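PDB 3IS6: putative permease protein, ABC transporter from Porphyromonas gingivalis, which is probably a membrane-bound transporter component of the ABC type, represented here by its MacB-like periplasmic core domain. Local coordinates for residues A[38-43]-A[174-180]; A[55-59]-A[84-90]; A[59-65]-A[78-84]; A[67-72]-A[127-132]. All blocks are in the same frame, centred on the assembly; numbering follows the deposited sequence. Where two conformers were deposited one is given.

Contact 1 of 4, residues A[38-43]-A[174-180]; sequences QVSGGV and WIGNDRY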
# COMPACT_ATOMS: atom_id res chain seq x y z
N GLN A 38 -18.37 1.29 -4.37
CA GLN A 38 -17.15 0.66 -3.90
C GLN A 38 -17.18 0.54 -2.38
O GLN A 38 -17.93 1.21 -1.74
CB GLN A 38 -15.93 1.42 -4.40
CG GLN A 38 -15.82 1.43 -5.89
CD GLN A 38 -14.52 2.00 -6.46
OE1 GLN A 38 -14.34 2.01 -7.64
NE2 GLN A 38 -13.65 2.44 -5.62
N VAL A 39 -16.39 -0.36 -1.85
CA VAL A 39 -16.38 -0.71 -0.45
C VAL A 39 -14.96 -0.79 0.11
O VAL A 39 -13.99 -0.77 -0.60
CB VAL A 39 -17.06 -2.02 -0.20
CG1 VAL A 39 -18.49 -1.99 -0.62
CG2 VAL A 39 -16.34 -3.11 -0.86
N SER A 40 -14.91 -0.89 1.42
CA SER A 40 -13.70 -1.12 2.19
C SER A 40 -13.22 -2.54 1.96
O SER A 40 -13.96 -3.37 1.57
CB SER A 40 -13.97 -0.89 3.68
OG SER A 40 -14.44 0.40 3.96
N GLY A 41 -11.96 -2.80 2.23
CA GLY A 41 -11.34 -4.05 1.89
C GLY A 41 -11.93 -5.28 2.50
O GLY A 41 -11.98 -6.30 1.90
N GLY A 42 -12.36 -5.14 3.73
CA GLY A 42 -12.84 -6.22 4.54
C GLY A 42 -14.11 -6.90 4.12
O GLY A 42 -14.35 -7.99 4.49
N VAL A 43 -14.94 -6.18 3.38
CA VAL A 43 -16.27 -6.63 3.09
C VAL A 43 -16.41 -7.88 2.26
O VAL A 43 -17.12 -8.76 2.65
CB VAL A 43 -17.03 -5.54 2.37
CG1 VAL A 43 -18.38 -5.97 2.07
CG2 VAL A 43 -17.03 -4.33 3.16
N TRP A 174 -12.88 -1.84 7.53
CA TRP A 174 -14.30 -1.64 7.37
C TRP A 174 -14.72 -0.17 7.39
O TRP A 174 -15.84 0.14 7.15
CB TRP A 174 -15.09 -2.44 8.40
CG TRP A 174 -15.06 -3.91 8.17
CD1 TRP A 174 -14.05 -4.73 8.43
CD2 TRP A 174 -16.10 -4.71 7.64
NE1 TRP A 174 -14.37 -5.99 8.10
CE2 TRP A 174 -15.64 -6.00 7.61
CE3 TRP A 174 -17.39 -4.45 7.19
CZ2 TRP A 174 -16.40 -7.04 7.14
CZ3 TRP A 174 -18.13 -5.47 6.74
CH2 TRP A 174 -17.65 -6.75 6.72
N ILE A 175 -13.80 0.72 7.67
CA ILE A 175 -14.14 2.11 7.75
C ILE A 175 -13.39 2.96 6.74
O ILE A 175 -12.22 3.19 6.85
CB ILE A 175 -13.86 2.61 9.18
CG1 ILE A 175 -14.89 2.02 10.13
CG2 ILE A 175 -13.94 4.06 9.25
CD1 ILE A 175 -14.54 2.14 11.56
N GLY A 176 -14.11 3.44 5.76
CA GLY A 176 -13.53 4.31 4.78
C GLY A 176 -12.61 3.62 3.80
O GLY A 176 -12.63 2.43 3.68
N ASN A 177 -11.83 4.42 3.08
CA ASN A 177 -10.93 3.88 2.09
C ASN A 177 -11.72 2.95 1.20
O ASN A 177 -11.34 1.83 1.03
CB ASN A 177 -9.79 3.16 2.76
CG ASN A 177 -8.66 2.80 1.80
OD1 ASN A 177 -8.27 3.59 0.97
ND2 ASN A 177 -8.12 1.60 1.96
N ASP A 178 -12.84 3.43 0.66
CA ASP A 178 -13.77 2.62 -0.09
C ASP A 178 -13.27 2.47 -1.51
O ASP A 178 -13.85 2.97 -2.41
CB ASP A 178 -15.14 3.31 -0.18
CG ASP A 178 -15.64 3.84 1.14
OD1 ASP A 178 -16.04 3.04 1.97
OD2 ASP A 178 -15.67 5.06 1.35
N ARG A 179 -12.14 1.82 -1.69
CA ARG A 179 -11.52 1.70 -2.98
C ARG A 179 -11.66 0.36 -3.68
O ARG A 179 -11.11 0.19 -4.72
CB ARG A 179 -10.05 2.07 -2.87
CG ARG A 179 -9.21 1.07 -2.14
CD ARG A 179 -7.76 1.45 -2.19
NE ARG A 179 -7.24 1.30 -3.51
CZ ARG A 179 -6.13 1.84 -3.95
NH1 ARG A 179 -5.39 2.58 -3.18
NH2 ARG A 179 -5.78 1.63 -5.19
N TYR A 180 -12.39 -0.58 -3.09
CA TYR A 180 -12.54 -1.92 -3.62
C TYR A 180 -13.92 -2.16 -4.23
O TYR A 180 -14.89 -1.69 -3.76
CB TYR A 180 -12.33 -2.96 -2.53
CG TYR A 180 -10.99 -2.98 -1.86
CD1 TYR A 180 -10.05 -3.88 -2.20
CD2 TYR A 180 -10.68 -2.08 -0.87
CE1 TYR A 180 -8.81 -3.88 -1.61
CE2 TYR A 180 -9.47 -2.08 -0.27
CZ TYR A 180 -8.54 -2.98 -0.64
OH TYR A 180 -7.34 -2.97 -0.04
O HOH W 1 -10.40 -0.23 2.89

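Contact 2 of 4, residues A[55-59]-A[84-90]; sequences ELATR and EPAFLDM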
# COMPACT_ATOMS: atom_id res chain seq x y z
N GLU A 55 -22.58 -17.96 -3.39
CA GLU A 55 -21.67 -18.90 -3.97
C GLU A 55 -20.20 -18.53 -3.94
O GLU A 55 -19.36 -19.32 -3.63
CB GLU A 55 -22.07 -19.12 -5.41
CG GLU A 55 -21.61 -20.37 -6.00
CD GLU A 55 -22.23 -20.65 -7.34
OE1 GLU A 55 -23.43 -20.44 -7.49
OE2 GLU A 55 -21.51 -21.10 -8.23
N LEU A 56 -19.90 -17.31 -4.34
CA LEU A 56 -18.55 -16.85 -4.38
C LEU A 56 -18.54 -15.35 -4.21
O LEU A 56 -19.42 -14.71 -4.70
CB LEU A 56 -17.95 -17.24 -5.71
CG LEU A 56 -16.50 -16.92 -6.05
CD1 LEU A 56 -15.62 -17.77 -5.23
CD2 LEU A 56 -16.19 -17.08 -7.47
N ALA A 57 -17.55 -14.81 -3.52
CA ALA A 57 -17.29 -13.39 -3.48
C ALA A 57 -15.82 -13.08 -3.68
O ALA A 57 -14.99 -13.80 -3.27
CB ALA A 57 -17.73 -12.82 -2.24
N THR A 58 -15.54 -11.98 -4.34
CA THR A 58 -14.18 -11.56 -4.61
C THR A 58 -14.07 -10.05 -4.67
O THR A 58 -15.05 -9.40 -4.83
CB THR A 58 -13.59 -12.27 -5.84
OG1 THR A 58 -12.18 -12.21 -5.79
CG2 THR A 58 -14.05 -11.67 -7.13
N ARG A 59 -12.87 -9.53 -4.54
CA ARG A 59 -12.61 -8.11 -4.49
C ARG A 59 -11.52 -7.69 -5.46
O ARG A 59 -10.61 -8.39 -5.69
CB ARG A 59 -12.24 -7.69 -3.08
CG ARG A 59 -10.96 -8.30 -2.54
CD ARG A 59 -10.78 -8.08 -1.07
NE ARG A 59 -9.93 -9.09 -0.48
CZ ARG A 59 -9.42 -9.05 0.74
NH1 ARG A 59 -9.66 -8.04 1.55
NH2 ARG A 59 -8.68 -10.04 1.15
N GLU A 84 -7.80 -11.06 -6.85
CA GLU A 84 -7.63 -12.33 -6.19
C GLU A 84 -7.63 -13.45 -7.22
O GLU A 84 -8.07 -13.27 -8.30
CB GLU A 84 -8.72 -12.56 -5.15
CG GLU A 84 -8.88 -11.47 -4.13
CD GLU A 84 -9.93 -11.77 -3.09
OE1 GLU A 84 -11.01 -12.23 -3.42
OE2 GLU A 84 -9.67 -11.55 -1.92
N PRO A 85 -7.16 -14.63 -6.85
CA PRO A 85 -7.19 -15.75 -7.77
C PRO A 85 -8.62 -16.05 -8.19
O PRO A 85 -8.84 -16.45 -9.27
CB PRO A 85 -6.59 -16.86 -6.94
CG PRO A 85 -5.58 -16.17 -6.18
CD PRO A 85 -6.16 -14.87 -5.81
N ALA A 86 -9.58 -15.75 -7.35
CA ALA A 86 -10.96 -15.99 -7.66
C ALA A 86 -11.49 -15.12 -8.80
O ALA A 86 -12.48 -15.43 -9.37
CB ALA A 86 -11.77 -15.84 -6.47
N PHE A 87 -10.78 -14.07 -9.13
CA PHE A 87 -11.17 -13.20 -10.21
C PHE A 87 -11.24 -14.03 -11.46
O PHE A 87 -12.08 -13.86 -12.26
CB PHE A 87 -10.11 -12.13 -10.36
CG PHE A 87 -10.33 -11.17 -11.49
CD1 PHE A 87 -11.03 -10.01 -11.30
CD2 PHE A 87 -9.77 -11.37 -12.69
CE1 PHE A 87 -11.19 -9.13 -12.30
CE2 PHE A 87 -9.93 -10.47 -13.68
CZ PHE A 87 -10.64 -9.37 -13.48
N LEU A 88 -10.31 -14.93 -11.61
CA LEU A 88 -10.27 -15.76 -12.77
C LEU A 88 -11.50 -16.64 -12.88
O LEU A 88 -11.97 -16.86 -13.94
CB LEU A 88 -9.01 -16.62 -12.75
CG LEU A 88 -7.67 -16.11 -13.25
CD1 LEU A 88 -7.42 -14.73 -13.04
CD2 LEU A 88 -6.54 -16.92 -12.74
N ASP A 89 -11.94 -17.20 -11.78
CA ASP A 89 -13.16 -17.95 -11.74
C ASP A 89 -14.45 -17.13 -11.93
O ASP A 89 -15.26 -17.44 -12.74
CB ASP A 89 -13.20 -18.75 -10.46
CG ASP A 89 -12.12 -19.85 -10.43
OD1 ASP A 89 -11.77 -20.36 -11.49
OD2 ASP A 89 -11.62 -20.18 -9.36
N MSE A 90 -14.55 -16.04 -11.22
CA MSE A 90 -15.69 -15.17 -11.28
C MSE A 90 -15.92 -14.64 -12.69
O MSE A 90 -17.01 -14.46 -13.07
CB MSE A 90 -15.49 -14.02 -10.32
CG MSE A 90 -16.58 -13.01 -10.28
SE MSE A 90 -18.22 -13.60 -9.40
CE MSE A 90 -17.75 -13.48 -7.61
O HOH W 2 -10.53 -10.55 -7.43

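Contact 3 of 4, residues A[59-65]-A[78-84]; sequences RTTLYGT and TKTLLAE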
# COMPACT_ATOMS: atom_id res chain seq x y z
N ARG A 59 -12.87 -9.53 -4.54
CA ARG A 59 -12.61 -8.11 -4.49
C ARG A 59 -11.52 -7.69 -5.46
O ARG A 59 -10.61 -8.39 -5.69
CB ARG A 59 -12.24 -7.69 -3.08
CG ARG A 59 -10.96 -8.30 -2.54
CD ARG A 59 -10.78 -8.08 -1.07
NE ARG A 59 -9.93 -9.09 -0.48
CZ ARG A 59 -9.42 -9.05 0.74
NH1 ARG A 59 -9.66 -8.04 1.55
NH2 ARG A 59 -8.68 -10.04 1.15
N THR A 60 -11.67 -6.50 -6.02
CA THR A 60 -10.64 -5.87 -6.81
C THR A 60 -10.43 -4.42 -6.40
O THR A 60 -11.28 -3.82 -5.82
CB THR A 60 -10.96 -5.92 -8.32
OG1 THR A 60 -12.07 -5.10 -8.59
CG2 THR A 60 -11.26 -7.29 -8.77
N THR A 61 -9.25 -3.88 -6.68
CA THR A 61 -9.03 -2.46 -6.65
C THR A 61 -8.17 -1.99 -7.82
O THR A 61 -7.16 -2.57 -8.09
CB THR A 61 -8.50 -1.97 -5.28
OG1 THR A 61 -8.43 -0.55 -5.27
CG2 THR A 61 -7.17 -2.51 -4.98
N LEU A 62 -8.59 -0.95 -8.50
CA LEU A 62 -7.89 -0.46 -9.65
C LEU A 62 -6.75 0.42 -9.25
O LEU A 62 -6.95 1.34 -8.53
CB LEU A 62 -8.82 0.35 -10.51
CG LEU A 62 -8.21 1.00 -11.73
CD1 LEU A 62 -7.92 0.03 -12.78
CD2 LEU A 62 -9.08 2.06 -12.26
N TYR A 63 -5.55 0.09 -9.64
CA TYR A 63 -4.46 1.01 -9.53
C TYR A 63 -4.51 2.16 -10.52
O TYR A 63 -4.34 3.27 -10.15
CB TYR A 63 -3.12 0.35 -9.57
CG TYR A 63 -2.02 1.34 -9.39
CD1 TYR A 63 -1.69 1.81 -8.15
CD2 TYR A 63 -1.35 1.86 -10.48
CE1 TYR A 63 -0.72 2.72 -8.00
CE2 TYR A 63 -0.38 2.76 -10.34
CZ TYR A 63 -0.07 3.20 -9.10
OH TYR A 63 0.92 4.12 -8.95
N GLY A 64 -4.77 1.85 -11.77
CA GLY A 64 -4.78 2.84 -12.79
C GLY A 64 -3.67 2.64 -13.78
O GLY A 64 -3.10 1.61 -13.86
N THR A 65 -3.39 3.67 -14.53
CA THR A 65 -2.46 3.58 -15.61
C THR A 65 -1.10 4.14 -15.23
O THR A 65 -1.00 5.20 -14.73
CB THR A 65 -3.00 4.31 -16.82
OG1 THR A 65 -4.20 3.67 -17.25
CG2 THR A 65 -2.05 4.24 -17.92
N THR A 78 0.55 0.80 -19.00
CA THR A 78 -0.25 -0.32 -18.64
C THR A 78 -1.30 0.03 -17.60
O THR A 78 -1.03 0.76 -16.70
CB THR A 78 0.62 -1.49 -18.13
OG1 THR A 78 0.76 -1.39 -16.73
CG2 THR A 78 1.98 -1.44 -18.70
N LYS A 79 -2.49 -0.51 -17.75
CA LYS A 79 -3.54 -0.32 -16.78
C LYS A 79 -3.60 -1.51 -15.86
O LYS A 79 -3.86 -2.60 -16.27
CB LYS A 79 -4.88 -0.16 -17.47
CG LYS A 79 -5.95 0.27 -16.55
CD LYS A 79 -7.29 0.02 -17.10
CE LYS A 79 -8.26 1.04 -16.71
NZ LYS A 79 -8.74 1.71 -17.90
N THR A 80 -3.38 -1.25 -14.59
CA THR A 80 -3.16 -2.27 -13.62
C THR A 80 -4.29 -2.42 -12.60
O THR A 80 -4.71 -1.49 -11.99
CB THR A 80 -1.86 -1.98 -12.87
OG1 THR A 80 -0.77 -2.01 -13.77
CG2 THR A 80 -1.63 -2.96 -11.84
N LEU A 81 -4.75 -3.63 -12.45
CA LEU A 81 -5.79 -3.96 -11.55
C LEU A 81 -5.32 -5.02 -10.54
O LEU A 81 -4.70 -5.97 -10.90
CB LEU A 81 -6.99 -4.47 -12.32
CG LEU A 81 -8.25 -4.90 -11.59
CD1 LEU A 81 -8.95 -3.73 -11.03
CD2 LEU A 81 -9.14 -5.60 -12.50
N LEU A 82 -5.66 -4.83 -9.29
CA LEU A 82 -5.29 -5.75 -8.26
C LEU A 82 -6.45 -6.69 -7.97
O LEU A 82 -7.53 -6.26 -7.74
CB LEU A 82 -4.91 -4.98 -7.02
CG LEU A 82 -3.47 -4.48 -6.88
CD1 LEU A 82 -3.07 -3.72 -8.02
CD2 LEU A 82 -3.30 -3.68 -5.66
N ALA A 83 -6.19 -7.98 -8.02
CA ALA A 83 -7.20 -9.01 -7.95
C ALA A 83 -6.80 -10.28 -7.20
O ALA A 83 -5.67 -10.51 -6.94
CB ALA A 83 -7.67 -9.35 -9.28
N GLU A 84 -7.80 -11.06 -6.85
CA GLU A 84 -7.63 -12.33 -6.19
C GLU A 84 -7.63 -13.45 -7.22
O GLU A 84 -8.07 -13.27 -8.30
CB GLU A 84 -8.72 -12.56 -5.15
CG GLU A 84 -8.88 -11.47 -4.13
CD GLU A 84 -9.93 -11.77 -3.09
OE1 GLU A 84 -11.01 -12.23 -3.42
OE2 GLU A 84 -9.67 -11.55 -1.92
O HOH W 2 -10.53 -10.55 -7.43

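Contact 4 of 4, residues A[67-72]-A[127-132]; sequences KMILED and KRLRPA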
# COMPACT_ATOMS: atom_id res chain seq x y z
N LYS A 67 3.51 3.59 -16.14
CA LYS A 67 4.48 3.15 -17.11
C LYS A 67 5.38 2.07 -16.56
O LYS A 67 5.86 2.19 -15.48
CB LYS A 67 5.29 4.32 -17.59
CG LYS A 67 4.61 5.07 -18.63
CD LYS A 67 5.15 6.41 -18.77
CE LYS A 67 4.55 7.10 -19.98
NZ LYS A 67 5.36 8.26 -20.41
N MSE A 68 5.56 1.01 -17.31
CA MSE A 68 6.39 -0.13 -16.97
C MSE A 68 7.49 -0.30 -18.02
O MSE A 68 7.23 -0.17 -19.16
CB MSE A 68 5.58 -1.40 -16.91
CG MSE A 68 4.46 -1.45 -15.95
SE MSE A 68 4.91 -1.37 -14.13
CE MSE A 68 5.48 -3.06 -13.83
N ILE A 69 8.70 -0.62 -17.61
CA ILE A 69 9.76 -0.92 -18.47
C ILE A 69 10.00 -2.45 -18.53
O ILE A 69 10.12 -3.06 -17.51
CB ILE A 69 11.05 -0.18 -18.07
CG1 ILE A 69 10.80 1.33 -18.07
CG2 ILE A 69 12.19 -0.55 -19.04
CD1 ILE A 69 11.98 2.15 -17.58
N LEU A 70 10.10 -3.00 -19.72
CA LEU A 70 10.27 -4.43 -19.88
C LEU A 70 11.73 -4.75 -20.12
O LEU A 70 12.31 -4.23 -20.99
CB LEU A 70 9.47 -4.91 -21.06
CG LEU A 70 9.54 -6.37 -21.42
CD1 LEU A 70 9.00 -7.24 -20.37
CD2 LEU A 70 8.90 -6.61 -22.73
N GLU A 71 12.33 -5.55 -19.26
CA GLU A 71 13.69 -6.01 -19.46
C GLU A 71 14.65 -4.85 -19.71
O GLU A 71 15.49 -4.91 -20.55
CB GLU A 71 13.79 -7.03 -20.58
CG GLU A 71 13.17 -8.39 -20.27
CD GLU A 71 13.86 -9.17 -19.16
OE1 GLU A 71 15.03 -8.94 -18.90
OE2 GLU A 71 13.25 -10.02 -18.53
N ASP A 72 14.45 -3.77 -18.98
CA ASP A 72 15.34 -2.65 -18.97
C ASP A 72 15.42 -1.92 -20.29
O ASP A 72 16.33 -1.20 -20.48
CB ASP A 72 16.74 -3.08 -18.56
CG ASP A 72 16.79 -3.66 -17.16
OD1 ASP A 72 16.45 -2.97 -16.23
OD2 ASP A 72 17.18 -4.80 -16.99
N LYS A 127 9.49 -13.02 -18.53
CA LYS A 127 10.18 -11.75 -18.61
C LYS A 127 9.90 -10.84 -17.40
O LYS A 127 8.99 -11.04 -16.66
CB LYS A 127 9.88 -11.06 -19.92
CG LYS A 127 10.57 -11.67 -21.08
CD LYS A 127 10.18 -11.02 -22.37
CE LYS A 127 11.27 -11.08 -23.40
NZ LYS A 127 10.89 -10.56 -24.68
N ARG A 128 10.73 -9.85 -17.23
CA ARG A 128 10.68 -9.02 -16.05
C ARG A 128 10.30 -7.55 -16.33
O ARG A 128 10.80 -6.96 -17.24
CB ARG A 128 11.99 -9.10 -15.30
CG ARG A 128 12.31 -10.46 -14.74
CD ARG A 128 13.79 -10.63 -14.44
NE ARG A 128 14.60 -10.44 -15.63
CZ ARG A 128 15.83 -10.92 -15.81
NH1 ARG A 128 16.42 -11.63 -14.88
NH2 ARG A 128 16.46 -10.68 -16.93
N LEU A 129 9.42 -7.03 -15.51
CA LEU A 129 8.85 -5.70 -15.60
C LEU A 129 9.17 -4.89 -14.35
O LEU A 129 9.15 -5.40 -13.29
CB LEU A 129 7.33 -5.78 -15.69
CG LEU A 129 6.61 -6.11 -16.96
CD1 LEU A 129 5.18 -6.28 -16.76
CD2 LEU A 129 6.81 -5.04 -17.91
N ARG A 130 9.42 -3.61 -14.50
CA ARG A 130 9.45 -2.73 -13.35
C ARG A 130 8.94 -1.33 -13.66
O ARG A 130 8.89 -0.93 -14.77
CB ARG A 130 10.81 -2.71 -12.71
CG ARG A 130 11.81 -1.98 -13.43
CD ARG A 130 13.08 -1.91 -12.64
NE ARG A 130 13.67 -3.20 -12.39
CZ ARG A 130 14.61 -3.71 -13.15
NH1 ARG A 130 15.02 -3.04 -14.18
NH2 ARG A 130 15.12 -4.90 -12.89
N PRO A 131 8.55 -0.60 -12.65
CA PRO A 131 7.98 0.71 -12.88
C PRO A 131 9.03 1.55 -13.52
O PRO A 131 10.17 1.44 -13.22
CB PRO A 131 7.68 1.21 -11.47
CG PRO A 131 7.60 0.06 -10.69
CD PRO A 131 8.55 -0.90 -11.22
N ALA A 132 8.61 2.42 -14.39
CA ALA A 132 9.54 3.13 -15.21
C ALA A 132 10.52 3.95 -14.39
O ALA A 132 11.62 4.12 -14.78
CB ALA A 132 8.84 3.98 -16.18

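Contact 1 of 4, residues A[38-43]-A[174-180]
Tyr-180 and Trp-174 each turn one ring face to the main chain of Gly-41 to Val-43. Gly-41 CA sits over the Tyr-180 ring, 3.7 Å from its centroid and 23° off the normal, a CH-pi contact; Val-39 O meets the same ring at its edge. The indole of Trp-174 runs along the next two residues. Gly-42 CA stands 4.2 Å from the centroid of the five-membered ring of Trp-174, and Val-43 CA lies over the six-membered ring. Val-43 CG2 lies 3.9 Å from Trp-174 CZ3. At Gly-42 the indole NE1 occupies the place where a side chain would start, whereas Gly-41 is merely close to CE2 of Tyr-180. Polar bonds complete the contact. Ser-40 has its OG anti to the carbonyl carbon (chi1 -58°), which directs the hydroxyl to Gly-176 O at 2.7 Å, where it donates with a 19° tilt from the carbonyl plane. Gln-38 reaches along the other end with an extended chain, and its NE2 meets a lone pair of Asp-178 O at 3.3 Å, in the carbonyl plane. Val-39 and Tyr-180 form a single antiparallel hydrogen-bonded bridge: Val-39 N donates to Tyr-180 O at 2.8 Å and Tyr-180 N returns a bond to Val-39 O at 3.0 Å. A water accepts from Gly-41 N and donates to Asn-177 O, bridging the loops. The Tyr-180 hydroxyl is held by Ser-170, and His-206 stacks on Trp-174. Arg-179 and Tyr-180 both face Val-39, the signature of a classic beta bulge, set beside a type I turn from Ser-40 to Val-43 that leads into helix 43-50.

Contact 2 of 4, residues A[55-59]-A[84-90]
Thr-58, Arg-59 and Glu-84 form the polar half of this contact, with the Glu-84 carboxylate shared between two strand side chains. Thr-58 OG1 lies anti to its own backbone nitrogen (chi1 -159°) and donates to Glu-84 OE1 at 2.6 Å, using the anti lone pair of that oxygen. The other oxygen meets the arginine: Arg-59 NE forms a salt bridge to Glu-84 OE2 at 2.9 Å, with an N-H...O angle of 166°. OE2 lies close to the guanidinium plane, yet the donor comes from above the carboxylate, and the two planes stand 80° apart. The grip is by one nitrogen, since Arg-59 NH2 stays 3.6 Å from Glu-84 OE2 without a bond. A weak bond from Arg-59 N to OE1 adds to these, and together they probably limit rotation of the carboxylate.

Water supplies a second polar link. It donates to Thr-58 OG1 at 2.9 Å and to Arg-59 O, and accepts from Glu-84 N, joining strand backbone, hydroxyl and the approach to the helix.

The apolar half lies further along the helix. The folded chain of selenomethionine Met-90 lies alongside Leu-56, running the other way, and brings its CE to 3.9 Å from Leu-56 CD2. Ala-86 CB lies 4.1 Å from Thr-58 CB.

The short axes of strand 55-59 and helix 86-90 approach to 8.4 Å. Leu-56 and Thr-58 on the strand, and Ala-86 and Met-90 on the helix, all direct their side chains toward the opposite segment, so helix 86-90 rests on one side of strand 54-70. Leu-56 and Thr-58 pair through their backbones with strand 181-186, while Arg-59 also packs on helix 43-50.

Contact 3 of 4, residues A[59-65]-A[78-84]
Leu-62 and Leu-81 face each other as a non-hydrogen-bonded antiparallel pair, and their similar torsions decide what touches. In Leu-81, CG is anti to the backbone nitrogen (chi1 -180°), which carries CD1 over to the neighbouring strand, 3.7 Å from Leu-62 CA and against Leu-62 CB. Leu-62 has the same first torsion and sends its CD1 to Thr-80 O, 3.6 Å away, and to the CE of Lys-79, whose chain is bent at its last two torsions. Thr-60 joins this face, its CB 4.0 Å from Leu-81 CD1.

On the reverse face, Thr-61 and Leu-82 run alongside each other, with Thr-61 CG2 3.9 Å from Leu-82 CB. Thr-61 OG1 is trans to its backbone nitrogen (chi1 -174°).

Backbone bonds fix the register. Leu-82 N donates to Thr-61 O at 3.0 Å, and Thr-61 N answers to Leu-82 O. Further on, Thr-80 O receives Tyr-63 N at 3.0 Å, plus a weak bond from Gly-64 N, while Thr-80 N donates to Gly-64 O. Tyr-63 and Gly-64 thus both oppose Thr-80 in a classic beta bulge. There Tyr-63 rests CB on Thr-80 O, but its ring leads away from the pairing strand. At the backbone angles of Gly-64 a side chain would be jammed against the carbonyl O of Tyr-63.

The chemistry is that of a hairpin held by main-chain bonds, with aliphatic contacts on both faces. Several polar ends find partners beyond the two segments: Thr-61 OG1 bonds to Arg-179 NE, Lys-79 NZ to Gln-156, and Tyr-63 OH to Leu-236 N of the second subunit.

Contact 4 of 4, residues A[67-72]-A[127-132]
Lys-127 opens the segment by laying its CB 3.9 Å from Leu-70 CD1. Arg-128 is tied to Glu-71 through both side chain and backbone. The Arg-128 guanidinium grips the carboxylate side-on, NH2 to Glu-71 OE1 at 3.0 Å on the syn lone pair (N-H...O 173°) and NE to OE2 at 3.2 Å. Arg-128 N also donates to Glu-71 OE2, at 2.8 Å, from the same face of the carboxylate as NE. A bend at chi2 (-66°) curls Glu-71 back to receive all three. Leu-129 packs its CD2 on Leu-70 CD1 and its CB on the methyl of selenomethionine Met-68, which crosses it at about a right angle. Arg-130 exchanges backbone bonds with Ile-69. Its NH1 pairs with Asp-72 OD1 in a salt bridge whose short, bent geometry is doubtful in detail; its NE and NH2 are taken by carbonyls of Arg-138 and Asp-137. Pro-131 CA touches Met-68 SE at 3.9 Å. Ala-132 closes the pairing, its N donating to Lys-67 O at 3.0 Å and its CB 3.8 Å from Lys-67 CB. The arrangement is a short antiparallel strand pair within the mixed sheet of the MacB-like periplasmic core domain, with strand 128-131 joining strand 54-70 to strand 140-146.

How the contacts relate
Following the chain from the N terminus, residues 38-43 come first and pair with 174-180, so contact 1 closes the widest loop and encloses the other three. Strand 54-70 then supplies one side of contacts 2, 3 and 4 in turn. Contact 3 closes the hairpin with strand 74-83 and lies within the span of contact 2, which ends on helix 86-90; the two share Arg-59 and Glu-84. Contact 4 crosses both, since 67-72 follows their first segments and precedes their second, and 127-132 comes after both. Gly-41 to Arg-59 and Arg-179 to Thr-61 tie contact 1 to the strand, whereas contact 4 lies at its far end, its centre about 30 Å from that of contact 1.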